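Local coordinates for protein putative creatinine amidohydrolase (Bacteroides fragilis, PDB 3LUB) that binds two zinc ions and probably hydrolyses carbon-nitrogen bonds in linear amides, as a member of the creatininase superfamily, at residues 32-37 / 162-167. Numbering follows the deposited sequence.
Sequences EPHNLH and DHAGES. With ZN (zinc ion), chain B; ZN (zinc ion), chain C.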
loop_
_atom_site.group_PDB
_atom_site.type_symbol
_atom_site.label_atom_id
_atom_site.label_comp_id
_atom_site.label_asym_id
_atom_site.label_seq_id
_atom_site.Cartn_x
_atom_site.Cartn_y
_atom_site.Cartn_z
ATOM N N GLU F 32 0.960 25.882 -5.944
ATOM C CA GLU F 32 1.873 26.473 -4.976
ATOM C C GLU F 32 1.893 27.983 -5.104
ATOM O O GLU F 32 2.125 28.497 -6.184
ATOM C CB GLU F 32 3.294 25.951 -5.218
ATOM C CG GLU F 32 4.317 26.350 -4.163
ATOM C CD GLU F 32 5.740 26.004 -4.541
ATOM O OE1 GLU F 32 6.017 25.932 -5.764
ATOM O OE2 GLU F 32 6.587 25.821 -3.633
ATOM N N PRO F 33 1.669 28.697 -3.994
ATOM C CA PRO F 33 1.815 30.145 -4.025
ATOM C C PRO F 33 3.262 30.555 -4.419
ATOM O O PRO F 33 4.223 29.916 -3.992
ATOM C CB PRO F 33 1.515 30.569 -2.591
ATOM C CG PRO F 33 0.876 29.399 -1.927
ATOM C CD PRO F 33 1.290 28.195 -2.668
ATOM N N HIS F 34 3.358 31.600 -5.241
ATOM C CA HIS F 34 4.602 32.135 -5.766
ATOM C C HIS F 34 4.705 33.621 -5.481
ATOM O O HIS F 34 4.345 34.432 -6.325
ATOM C CB HIS F 34 4.637 31.898 -7.268
ATOM C CG HIS F 34 5.151 30.543 -7.618
ATOM N ND1 HIS F 34 4.429 29.384 -7.380
ATOM C CD2 HIS F 34 6.345 30.156 -8.116
ATOM C CE1 HIS F 34 5.145 28.345 -7.775
ATOM N NE2 HIS F 34 6.315 28.787 -8.216
ATOM N N ASN F 35 5.175 33.983 -4.293
ATOM C CA ASN F 35 5.090 35.364 -3.843
ATOM C C ASN F 35 3.610 35.780 -3.961
ATOM O O ASN F 35 2.735 34.934 -3.941
ATOM C CB ASN F 35 6.021 36.214 -4.705
ATOM C CG ASN F 35 6.382 37.555 -4.081
ATOM O OD1 ASN F 35 5.502 38.322 -3.697
ATOM N ND2 ASN F 35 7.681 37.861 -4.035
ATOM N N LEU F 36 3.323 37.068 -4.144
ATOM C CA LEU F 36 1.958 37.525 -4.286
ATOM C C LEU F 36 1.552 37.668 -5.714
ATOM O O LEU F 36 0.378 37.812 -5.995
ATOM C CB LEU F 36 1.769 38.870 -3.548
ATOM C CG LEU F 36 2.137 38.943 -2.049
ATOM C CD1 LEU F 36 2.177 40.401 -1.606
ATOM C CD2 LEU F 36 1.166 38.142 -1.189
ATOM N N HIS F 37 2.495 37.596 -6.637
ATOM C CA HIS F 37 2.263 38.107 -7.999
ATOM C C HIS F 37 2.249 37.045 -9.099
ATOM O O HIS F 37 1.727 37.305 -10.196
ATOM C CB HIS F 37 3.305 39.165 -8.346
ATOM C CG HIS F 37 4.692 38.626 -8.449
ATOM N ND1 HIS F 37 5.294 37.931 -7.423
ATOM C CD2 HIS F 37 5.592 38.672 -9.458
ATOM C CE1 HIS F 37 6.507 37.564 -7.805
ATOM N NE2 HIS F 37 6.708 37.997 -9.036
ATOM N N ASP F 162 15.433 31.822 -5.464
ATOM C CA ASP F 162 15.070 30.408 -5.312
ATOM C C ASP F 162 13.604 30.113 -5.661
ATOM O O ASP F 162 13.313 29.044 -6.166
ATOM C CB ASP F 162 15.336 29.912 -3.877
ATOM C CG ASP F 162 16.816 29.910 -3.506
ATOM O OD1 ASP F 162 17.668 29.638 -4.392
ATOM O OD2 ASP F 162 17.123 30.177 -2.315
ATOM N N HIS F 163 12.682 31.029 -5.374
ATOM C CA HIS F 163 11.265 30.742 -5.583
ATOM C C HIS F 163 10.486 32.014 -5.898
ATOM O O HIS F 163 10.451 32.928 -5.083
ATOM C CB HIS F 163 10.694 30.047 -4.350
ATOM C CG HIS F 163 9.241 29.747 -4.462
ATOM N ND1 HIS F 163 8.745 28.797 -5.326
ATOM C CD2 HIS F 163 8.171 30.279 -3.833
ATOM C CE1 HIS F 163 7.433 28.757 -5.222
ATOM N NE2 HIS F 163 7.056 29.638 -4.322
ATOM N N ALA F 164 9.851 32.060 -7.074
ATOM C CA ALA F 164 9.030 33.216 -7.467
ATOM C C ALA F 164 9.894 34.493 -7.540
ATOM O O ALA F 164 9.420 35.587 -7.272
ATOM C CB ALA F 164 7.872 33.431 -6.476
ATOM N N GLY F 165 11.154 34.326 -7.891
ATOM C CA GLY F 165 12.129 35.399 -7.856
ATOM C C GLY F 165 12.255 36.001 -9.220
ATOM O O GLY F 165 11.304 35.985 -9.990
ATOM N N GLU F 166 13.438 36.518 -9.532
ATOM C CA GLU F 166 13.618 37.284 -10.746
ATOM C C GLU F 166 13.506 36.421 -11.955
ATOM O O GLU F 166 12.880 36.811 -12.919
ATOM C CB GLU F 166 14.960 38.041 -10.741
ATOM C CG GLU F 166 15.054 39.134 -11.829
ATOM C CD GLU F 166 16.391 39.869 -11.814
ATOM O OE1 GLU F 166 16.838 40.249 -10.719
ATOM O OE2 GLU F 166 16.978 40.047 -12.893
ATOM N N SER F 167 14.116 35.247 -11.918
ATOM C CA SER F 167 14.133 34.342 -13.047
ATOM C C SER F 167 12.753 33.767 -13.394
ATOM O O SER F 167 12.360 33.739 -14.579
ATOM C CB SER F 167 15.113 33.192 -12.761
ATOM O OG SER F 167 14.861 32.612 -11.488
HETATM ZN ZN ZN B . 7.914 25.332 -6.819
HETATM ZN ZN ZN C . 8.085 27.905 -9.118
HETATM O O HOH W 1 9.721 36.040 -4.554
HETATM O O HOH W 2 9.348 27.170 -7.626
#
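This contact forms part of the two-zinc site of this creatininase-family protein. Glu-32 OE1 binds the zinc of chain B and His-34 NE2 that of chain C, each at 2.2 Å. Water 2 bridges the two metals. Asp-43 also bridges them; His-120 completes the first site and Glu-168 the second. His-163 is a second-shell residue. Its CG lies anti to the backbone N (chi1 179°), and the ring reaches in between Pro-33 O and water 2. His-163 NE2 donates a hydrogen bond to Pro-33 O at 2.9 Å, nearly straight (163°) and on a carbonyl lone pair. At the other ring nitrogen, His-163 ND1 is hydrogen-bonded to the O atom of water 2 at 2.9 Å, in the ring plane. The ring is thus gripped at both nitrogens, which fixes its rotation. His-163 CE1 sits over one face of the His-34 ring, 3.2 Å from His-34 NE2, with the planes 42° apart. The same CE1 meets the tip of the extended Glu-32 chain, whose OE2 is bonded to Gln-81. His-34 is oriented by its own bond, His-34 ND1 to Glu-32 O at 2.7 Å. Ala-164 CB packs on the peptide link between His-34 and Asn-35, 3.3 Å from His-34 C. Water 1 links Asn-35 ND2 to Ala-164 O. Segment 32-37 lies between strand 23-28 and helix 42-62; segment 162-167 leads into helix 166-175.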